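Local coordinates for protein aminoglycoside N(6')-acetyltransferase type 1 (Salmonella choleraesuis, PDB 2VBQ) that transfers an acetyl group from acetyl-CoA to the 6'-amino group of aminoglycoside antibiotics, conferring resistance, and works as a homodimer, at residues V87-L98 with G128-T136; A60-A68 with F77-D85. All coordinates share one frame; numbering follows the deposited sequence.

Contact 1 (V87-L98 with G128-T136); sequences VNGCDSSPVVFL and GCREMASDT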
loop_
_atom_site.group_PDB
_atom_site.type_symbol
_atom_site.label_atom_id
_atom_site.label_comp_id
_atom_site.label_asym_id
_atom_site.label_seq_id
_atom_site.Cartn_x
_atom_site.Cartn_y
_atom_site.Cartn_z
ATOM N N VAL A 87 -2.249 -3.582 3.072
ATOM C CA VAL A 87 -0.797 -3.443 3.007
ATOM C C VAL A 87 -0.142 -4.810 2.679
ATOM O O VAL A 87 -0.365 -5.809 3.383
ATOM C CB VAL A 87 -0.184 -2.866 4.321
ATOM C CG1 VAL A 87 1.332 -2.654 4.158
ATOM C CG2 VAL A 87 -0.876 -1.534 4.724
ATOM N N ASN A 88 0.663 -4.825 1.624
ATOM C CA ASN A 88 1.399 -6.019 1.211
ATOM C C ASN A 88 2.141 -6.669 2.366
ATOM O O ASN A 88 2.895 -5.984 3.093
ATOM C CB ASN A 88 2.375 -5.699 0.061
ATOM C CG ASN A 88 1.681 -5.156 -1.183
ATOM O OD1 ASN A 88 1.174 -4.031 -1.185
ATOM N ND2 ASN A 88 1.678 -5.952 -2.266
ATOM N N GLY A 89 1.896 -7.973 2.542
ATOM C CA GLY A 89 2.568 -8.801 3.535
ATOM C C GLY A 89 1.987 -8.769 4.935
ATOM O O GLY A 89 2.463 -9.473 5.810
ATOM N N CYS A 90 0.960 -7.934 5.145
ATOM C CA CYS A 90 0.308 -7.790 6.451
ATOM C C CYS A 90 -0.984 -8.591 6.513
ATOM O O CYS A 90 -1.616 -8.802 5.493
ATOM C CB CYS A 90 0.043 -6.301 6.749
ATOM S SG CYS A 90 1.585 -5.343 6.944
ATOM N N ASP A 91 -1.369 -9.008 7.715
ATOM C CA ASP A 91 -2.599 -9.777 7.943
ATOM C C ASP A 91 -3.669 -8.991 8.657
ATOM O O ASP A 91 -4.823 -9.425 8.695
ATOM C CB ASP A 91 -2.318 -11.050 8.757
ATOM C CG ASP A 91 -1.274 -11.916 8.126
ATOM O OD1 ASP A 91 -1.370 -12.188 6.903
ATOM O OD2 ASP A 91 -0.345 -12.336 8.858
ATOM N N SER A 92 -3.316 -7.853 9.244
ATOM C CA SER A 92 -4.307 -7.097 10.012
ATOM C C SER A 92 -4.485 -5.698 9.452
ATOM O O SER A 92 -3.791 -5.319 8.506
ATOM C CB SER A 92 -3.950 -7.071 11.509
ATOM O OG SER A 92 -2.672 -6.496 11.704
ATOM N N SER A 93 -5.436 -4.960 10.022
ATOM C CA SER A 93 -5.741 -3.598 9.603
ATOM C C SER A 93 -6.322 -2.840 10.796
ATOM O O SER A 93 -7.108 -3.395 11.561
ATOM C CB SER A 93 -6.663 -3.569 8.353
ATOM O OG SER A 93 -6.807 -2.265 7.812
ATOM N N PRO A 94 -5.910 -1.572 10.993
ATOM C CA PRO A 94 -5.004 -0.791 10.167
ATOM C C PRO A 94 -3.528 -1.125 10.469
ATOM O O PRO A 94 -3.234 -1.874 11.420
ATOM C CB PRO A 94 -5.323 0.662 10.578
ATOM C CG PRO A 94 -5.634 0.545 12.030
ATOM C CD PRO A 94 -6.349 -0.807 12.184
ATOM N N VAL A 95 -2.634 -0.565 9.655
ATOM C CA VAL A 95 -1.193 -0.817 9.754
ATOM C C VAL A 95 -0.468 0.536 9.861
ATOM O O VAL A 95 -0.843 1.499 9.159
ATOM C CB VAL A 95 -0.678 -1.633 8.514
ATOM C CG1 VAL A 95 0.853 -1.757 8.507
ATOM C CG2 VAL A 95 -1.315 -3.014 8.480
ATOM N N VAL A 96 0.521 0.612 10.758
ATOM C CA VAL A 96 1.433 1.780 10.814
ATOM C C VAL A 96 2.543 1.658 9.768
ATOM O O VAL A 96 3.283 0.655 9.720
ATOM C CB VAL A 96 1.982 2.121 12.276
ATOM C CG1 VAL A 96 2.865 1.018 12.853
ATOM C CG2 VAL A 96 2.689 3.499 12.275
ATOM N N PHE A 97 2.601 2.642 8.871
ATOM C CA PHE A 97 3.442 2.504 7.702
ATOM C C PHE A 97 4.548 3.559 7.675
ATOM O O PHE A 97 4.285 4.754 7.871
ATOM C CB PHE A 97 2.635 2.544 6.367
ATOM C CG PHE A 97 3.395 1.918 5.218
ATOM C CD1 PHE A 97 4.356 2.647 4.506
ATOM C CD2 PHE A 97 3.217 0.568 4.912
ATOM C CE1 PHE A 97 5.101 2.049 3.480
ATOM C CE2 PHE A 97 3.959 -0.028 3.890
ATOM C CZ PHE A 97 4.890 0.725 3.173
ATOM N N LEU A 98 5.786 3.098 7.479
ATOM C CA LEU A 98 6.942 3.999 7.340
ATOM C C LEU A 98 6.956 4.571 5.907
ATOM O O LEU A 98 7.379 3.896 4.965
ATOM C CB LEU A 98 8.256 3.266 7.698
ATOM C CG LEU A 98 9.555 4.109 7.776
ATOM C CD1 LEU A 98 9.485 5.126 8.934
ATOM C CD2 LEU A 98 10.797 3.247 7.915
ATOM N N GLY A 128 -3.511 1.640 18.106
ATOM C CA GLY A 128 -4.050 0.299 17.937
ATOM C C GLY A 128 -3.608 -0.467 16.704
ATOM O O GLY A 128 -4.323 -1.377 16.250
ATOM N N CYS A 129 -2.445 -0.135 16.137
ATOM C CA CYS A 129 -1.933 -0.967 15.044
ATOM C C CYS A 129 -1.184 -2.210 15.557
ATOM O O CYS A 129 -0.376 -2.116 16.479
ATOM C CB CYS A 129 -1.027 -0.167 14.078
ATOM S SG CYS A 129 -1.859 1.257 13.300
ATOM N N ARG A 130 -1.448 -3.363 14.943
ATOM C CA ARG A 130 -0.768 -4.616 15.339
ATOM C C ARG A 130 0.522 -4.846 14.569
ATOM O O ARG A 130 1.394 -5.580 15.023
ATOM C CB ARG A 130 -1.706 -5.827 15.202
ATOM C CG ARG A 130 -3.013 -5.674 15.979
ATOM C CD ARG A 130 -3.744 -7.020 16.264
ATOM N NE ARG A 130 -4.585 -7.499 15.160
ATOM C CZ ARG A 130 -5.710 -6.912 14.740
ATOM N NH1 ARG A 130 -6.144 -5.781 15.301
ATOM N NH2 ARG A 130 -6.402 -7.451 13.738
ATOM N N GLU A 131 0.648 -4.201 13.410
ATOM C CA GLU A 131 1.779 -4.419 12.524
ATOM C C GLU A 131 2.316 -3.071 12.056
ATOM O O GLU A 131 1.548 -2.113 11.866
ATOM C CB GLU A 131 1.363 -5.240 11.296
ATOM C CG GLU A 131 1.029 -6.711 11.563
ATOM C CD GLU A 131 0.269 -7.364 10.404
ATOM O OE1 GLU A 131 -0.771 -6.823 9.971
ATOM O OE2 GLU A 131 0.707 -8.413 9.911
ATOM N N MET A 132 3.631 -3.020 11.883
ATOM C CA MET A 132 4.307 -1.919 11.222
ATOM C C MET A 132 4.894 -2.442 9.927
ATOM O O MET A 132 5.446 -3.552 9.883
ATOM C CB MET A 132 5.398 -1.325 12.129
ATOM C CG MET A 132 6.307 -0.255 11.463
ATOM S SD MET A 132 7.221 0.737 12.665
ATOM C CE MET A 132 8.186 -0.566 13.440
ATOM N N ALA A 133 4.760 -1.656 8.866
ATOM C CA ALA A 133 5.315 -2.027 7.574
ATOM C C ALA A 133 6.056 -0.878 6.896
ATOM O O ALA A 133 5.961 0.302 7.318
ATOM C CB ALA A 133 4.228 -2.591 6.656
ATOM N N SER A 134 6.782 -1.246 5.837
ATOM C CA SER A 134 7.632 -0.346 5.066
ATOM C C SER A 134 7.947 -1.031 3.737
ATOM O O SER A 134 7.688 -2.219 3.579
ATOM C CB SER A 134 8.912 -0.051 5.842
ATOM O OG SER A 134 9.704 0.926 5.181
ATOM N N ASP A 135 8.440 -0.282 2.764
ATOM C CA ASP A 135 8.934 -0.897 1.552
ATOM C C ASP A 135 10.181 -0.141 1.131
ATOM O O ASP A 135 10.423 0.986 1.565
ATOM C CB ASP A 135 7.872 -0.935 0.427
ATOM C CG ASP A 135 7.698 0.405 -0.276
ATOM O OD1 ASP A 135 8.678 0.932 -0.856
ATOM O OD2 ASP A 135 6.566 0.929 -0.288
ATOM N N THR A 136 10.972 -0.768 0.284
ATOM C CA THR A 136 12.160 -0.111 -0.217
ATOM C C THR A 136 12.490 -0.714 -1.569
ATOM O O THR A 136 12.020 -1.801 -1.908
ATOM C CB THR A 136 13.371 -0.232 0.769
ATOM O OG1 THR A 136 14.267 0.857 0.536
ATOM C CG2 THR A 136 14.128 -1.603 0.611
HETATM O O HOH W 1 -3.987 -3.560 13.448
HETATM O O HOH W 2 8.075 3.379 2.371
#
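The small methyl of Ala-133 is the bump around which Val-87, Cys-90, Val-95 and Phe-97 close, in the parallel strand pair of a GNAT beta-alpha-beta unit whose linking helix is 112-126. Val-87 CG1 and Cys-90 SG each lie 3.8 Å from Ala-133 CB, and the Phe-97 ring borders it with CD2. That ring, its CG anti to the backbone N (chi1 -159°), leans across to Ser-134, whose CA makes a CH-pi contact over one face. On the opposite side of the sheet, Val-96 CG1 presses on Met-132 CB at 3.5 Å, while Cys-129 SG packs near Val-96 CB and Pro-94 CG. The backbones join through Val-96 N to Glu-131 O, Ala-133 N to Val-96 O and Leu-98 N to Ala-133 O. At the start of this ladder, the Glu-131 side chain reaches into the loop before strand 95-103; Arg-162 of the second subunit forms salt bridges to both its carboxylate and that of Asp-91, probably easing the repulsion between them. Glu-131 OE2 takes Asp-91 N on its syn lone pair, at 3.1 Å. Glu-131 OE1 is gripped from one face of its plane by Ser-92 N at 2.8 Å and by Ser-92 OG at 2.6 Å.

Contact 2 (A60-A68 with F77-D85); sequences ADHLASFIA and FADASIRHD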
loop_
_atom_site.group_PDB
_atom_site.type_symbol
_atom_site.label_atom_id
_atom_site.label_comp_id
_atom_site.label_asym_id
_atom_site.label_seq_id
_atom_site.Cartn_x
_atom_site.Cartn_y
_atom_site.Cartn_z
ATOM N N ALA A 60 -3.939 15.985 10.323
ATOM C CA ALA A 60 -4.285 14.566 10.246
ATOM C C ALA A 60 -4.375 13.841 11.585
ATOM O O ALA A 60 -3.690 14.174 12.570
ATOM C CB ALA A 60 -3.264 13.853 9.366
ATOM N N ASP A 61 -5.213 12.814 11.609
ATOM C CA ASP A 61 -5.078 11.804 12.619
ATOM C C ASP A 61 -4.514 10.495 12.068
ATOM O O ASP A 61 -4.237 9.604 12.859
ATOM C CB ASP A 61 -6.405 11.553 13.354
ATOM C CG ASP A 61 -7.571 11.337 12.405
ATOM O OD1 ASP A 61 -7.370 11.055 11.193
ATOM O OD2 ASP A 61 -8.722 11.457 12.899
ATOM N N HIS A 62 -4.359 10.367 10.742
ATOM C CA HIS A 62 -3.712 9.172 10.156
ATOM C C HIS A 62 -2.320 9.428 9.538
ATOM O O HIS A 62 -1.798 8.569 8.821
ATOM C CB HIS A 62 -4.635 8.438 9.142
ATOM C CG HIS A 62 -5.786 7.731 9.796
ATOM N ND1 HIS A 62 -6.778 8.415 10.465
ATOM C CD2 HIS A 62 -6.075 6.412 9.946
ATOM C CE1 HIS A 62 -7.646 7.558 10.971
ATOM N NE2 HIS A 62 -7.237 6.336 10.681
ATOM N N LEU A 63 -1.790 10.631 9.780
ATOM C CA LEU A 63 -0.443 11.018 9.367
ATOM C C LEU A 63 0.257 11.608 10.562
ATOM O O LEU A 63 -0.354 12.354 11.310
ATOM C CB LEU A 63 -0.479 12.050 8.220
ATOM C CG LEU A 63 -1.042 11.590 6.883
ATOM C CD1 LEU A 63 -1.151 12.763 5.890
ATOM C CD2 LEU A 63 -0.164 10.463 6.346
ATOM N N ALA A 64 1.535 11.257 10.738
ATOM C CA ALA A 64 2.429 11.903 11.697
ATOM C C ALA A 64 3.852 11.799 11.187
ATOM O O ALA A 64 4.226 10.814 10.540
ATOM C CB ALA A 64 2.337 11.266 13.125
ATOM N N SER A 65 4.626 12.848 11.451
ATOM C CA SER A 65 6.039 12.892 11.108
ATOM C C SER A 65 6.834 13.190 12.361
ATOM O O SER A 65 6.303 13.742 13.313
ATOM C CB SER A 65 6.311 13.948 10.023
ATOM O OG SER A 65 5.683 13.518 8.828
ATOM N N PHE A 66 8.100 12.775 12.351
ATOM C CA PHE A 66 8.954 12.776 13.533
ATOM C C PHE A 66 10.325 13.341 13.120
ATOM O O PHE A 66 10.862 12.935 12.078
ATOM C CB PHE A 66 9.073 11.350 14.100
ATOM C CG PHE A 66 7.720 10.766 14.516
ATOM C CD1 PHE A 66 6.916 10.103 13.588
ATOM C CD2 PHE A 66 7.233 10.980 15.807
ATOM C CE1 PHE A 66 5.625 9.609 13.954
ATOM C CE2 PHE A 66 5.948 10.506 16.184
ATOM C CZ PHE A 66 5.149 9.830 15.250
ATOM N N ILE A 67 10.859 14.243 13.950
ATOM C CA ILE A 67 12.112 14.956 13.680
ATOM C C ILE A 67 13.150 14.641 14.753
ATOM O O ILE A 67 12.905 14.870 15.935
ATOM C CB ILE A 67 11.889 16.513 13.705
ATOM C CG1 ILE A 67 10.578 16.923 12.988
ATOM C CG2 ILE A 67 13.141 17.262 13.233
ATOM C CD1 ILE A 67 10.520 16.658 11.510
ATOM N N ALA A 68 14.310 14.150 14.342
ATOM C CA ALA A 68 15.411 13.908 15.270
ATOM C C ALA A 68 16.160 15.212 15.502
ATOM O O ALA A 68 16.630 15.848 14.538
ATOM C CB ALA A 68 16.322 12.848 14.726
ATOM N N PHE A 77 14.589 12.705 9.801
ATOM C CA PHE A 77 13.140 12.635 9.976
ATOM C C PHE A 77 12.568 11.333 9.463
ATOM O O PHE A 77 13.193 10.588 8.683
ATOM C CB PHE A 77 12.405 13.826 9.297
ATOM C CG PHE A 77 12.223 13.648 7.833
ATOM C CD1 PHE A 77 13.315 13.838 6.960
ATOM C CD2 PHE A 77 10.976 13.264 7.302
ATOM C CE1 PHE A 77 13.165 13.630 5.585
ATOM C CE2 PHE A 77 10.817 13.066 5.922
ATOM C CZ PHE A 77 11.905 13.260 5.065
ATOM N N ALA A 78 11.335 11.084 9.891
ATOM C CA ALA A 78 10.538 10.023 9.335
ATOM C C ALA A 78 9.098 10.492 9.135
ATOM O O ALA A 78 8.529 11.184 9.990
ATOM C CB ALA A 78 10.592 8.764 10.252
ATOM N N ASP A 79 8.517 10.097 8.001
ATOM C CA ASP A 79 7.088 10.290 7.770
ATOM C C ASP A 79 6.397 8.958 8.022
ATOM O O ASP A 79 6.888 7.931 7.566
ATOM C CB ASP A 79 6.821 10.726 6.316
ATOM C CG ASP A 79 7.305 12.146 6.018
ATOM O OD1 ASP A 79 7.516 12.932 6.947
ATOM O OD2 ASP A 79 7.453 12.485 4.829
ATOM N N ALA A 80 5.245 8.982 8.703
ATOM C CA ALA A 80 4.486 7.753 8.983
ATOM C C ALA A 80 2.994 7.962 8.698
ATOM O O ALA A 80 2.508 9.092 8.682
ATOM C CB ALA A 80 4.712 7.297 10.409
ATOM N N SER A 81 2.292 6.874 8.420
ATOM C CA SER A 81 0.852 6.913 8.281
ATOM C C SER A 81 0.228 5.739 9.018
ATOM O O SER A 81 0.907 4.756 9.336
ATOM C CB SER A 81 0.471 6.801 6.798
ATOM O OG SER A 81 0.871 5.524 6.292
ATOM N N ILE A 82 -1.081 5.846 9.251
ATOM C CA ILE A 82 -1.905 4.704 9.634
ATOM C C ILE A 82 -2.738 4.359 8.400
ATOM O O ILE A 82 -3.614 5.141 7.967
ATOM C CB ILE A 82 -2.865 5.042 10.779
ATOM C CG1 ILE A 82 -2.107 5.651 11.977
ATOM C CG2 ILE A 82 -3.714 3.761 11.141
ATOM C CD1 ILE A 82 -1.072 4.752 12.614
ATOM N N ARG A 83 -2.462 3.195 7.841
ATOM C CA ARG A 83 -3.064 2.801 6.587
ATOM C C ARG A 83 -4.208 1.824 6.846
ATOM O O ARG A 83 -4.024 0.836 7.542
ATOM C CB ARG A 83 -2.034 2.139 5.654
ATOM C CG ARG A 83 -1.040 3.109 5.008
ATOM C CD ARG A 83 -0.397 2.384 3.836
ATOM N NE ARG A 83 0.739 3.054 3.208
ATOM C CZ ARG A 83 1.481 2.497 2.241
ATOM N NH1 ARG A 83 1.190 1.275 1.795
ATOM N NH2 ARG A 83 2.507 3.149 1.713
ATOM N N HIS A 84 -5.382 2.139 6.298
ATOM C CA HIS A 84 -6.511 1.185 6.233
ATOM C C HIS A 84 -6.547 0.378 4.919
ATOM O O HIS A 84 -7.205 -0.662 4.863
ATOM C CB HIS A 84 -7.850 1.890 6.432
ATOM C CG HIS A 84 -8.117 2.307 7.848
ATOM N ND1 HIS A 84 -8.686 1.464 8.787
ATOM C CD2 HIS A 84 -7.919 3.493 8.478
ATOM C CE1 HIS A 84 -8.813 2.109 9.934
ATOM N NE2 HIS A 84 -8.349 3.341 9.777
ATOM N N ASP A 85 -5.876 0.861 3.868
ATOM C CA ASP A 85 -5.800 0.098 2.606
ATOM C C ASP A 85 -5.062 -1.221 2.912
ATOM O O ASP A 85 -4.275 -1.292 3.871
ATOM C CB ASP A 85 -4.987 0.817 1.526
ATOM C CG ASP A 85 -5.597 2.136 1.052
ATOM O OD1 ASP A 85 -6.761 2.469 1.339
ATOM O OD2 ASP A 85 -4.865 2.868 0.360
HETATM O O HOH W 3 3.538 11.738 7.630
#
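In this antiparallel beta hairpin, strand 63-70 lies beside strand 73-83, and one face looks toward the aminoglycoside site. On that face Ser-65 OG donates to Asp-79 OD1 at 2.7 Å, arriving from above the carboxylate plane. Asp-79 is held further by Trp-34 and by a salt bridge to Arg-38, and its side chain lies close to the substrate-binding Trp-42. A water ties Ser-65 OG to Ala-80 O, donating to both. Beside Ser-65, Ile-67 CD1 rests 4.1 Å from Phe-77 CB, while Leu-63 CD2 meets Ser-81 CB at 3.7 Å. The other face carries Ala-64, Phe-66, Ala-78 and Ala-80; the Phe-66 ring turns its edge to Ala-80 CB, and helix 112-126 packs against Ala-64 and Ala-80. Hydrogen-bonded pairs Ala-64/Ala-80 and Phe-66/Ala-78 each exchange two backbone bonds. At the open end Ile-82 N donates to His-62 O at 2.8 Å. With CG beside its backbone N (chi1 -71°), the His-62 imidazole crosses Ile-82, CD2 lying 3.6 Å from Ile-82 CB. His-62 ND1 donates to Asp-61 OD1 in the ring plane, and His-62 NE2 forms a weak bond, 3.3 Å, with His-84 NE2. Such alternating side chains between two helical layers are typical of the central GNAT sheet.

In the fold
Contact 2 closes before contact 1 opens along the chain, and their centres lie about 12 Å apart in one mixed sheet, ordered 21-25, 63-70, 73-83, 95-103, 131-136. The seam between them is the antiparallel pair 73-83 and 95-103, where Phe-97 N probably bonds to Ser-81 O and Arg-83 N to Val-95 O, and where Arg-83 forms a cation-pi contact with Phe-97. Helix 112-126 packs on strands of both contacts. Substrate-binding Glu-99 is hydrogen-bonded by Ser-81 and salt-bridged by Arg-83, while Asp-135 of contact 1 hydrogen-bonds the bisubstrate inhibitor. Strand 131-136 also pairs with a strand of the second subunit, carrying the sheet through the homodimer.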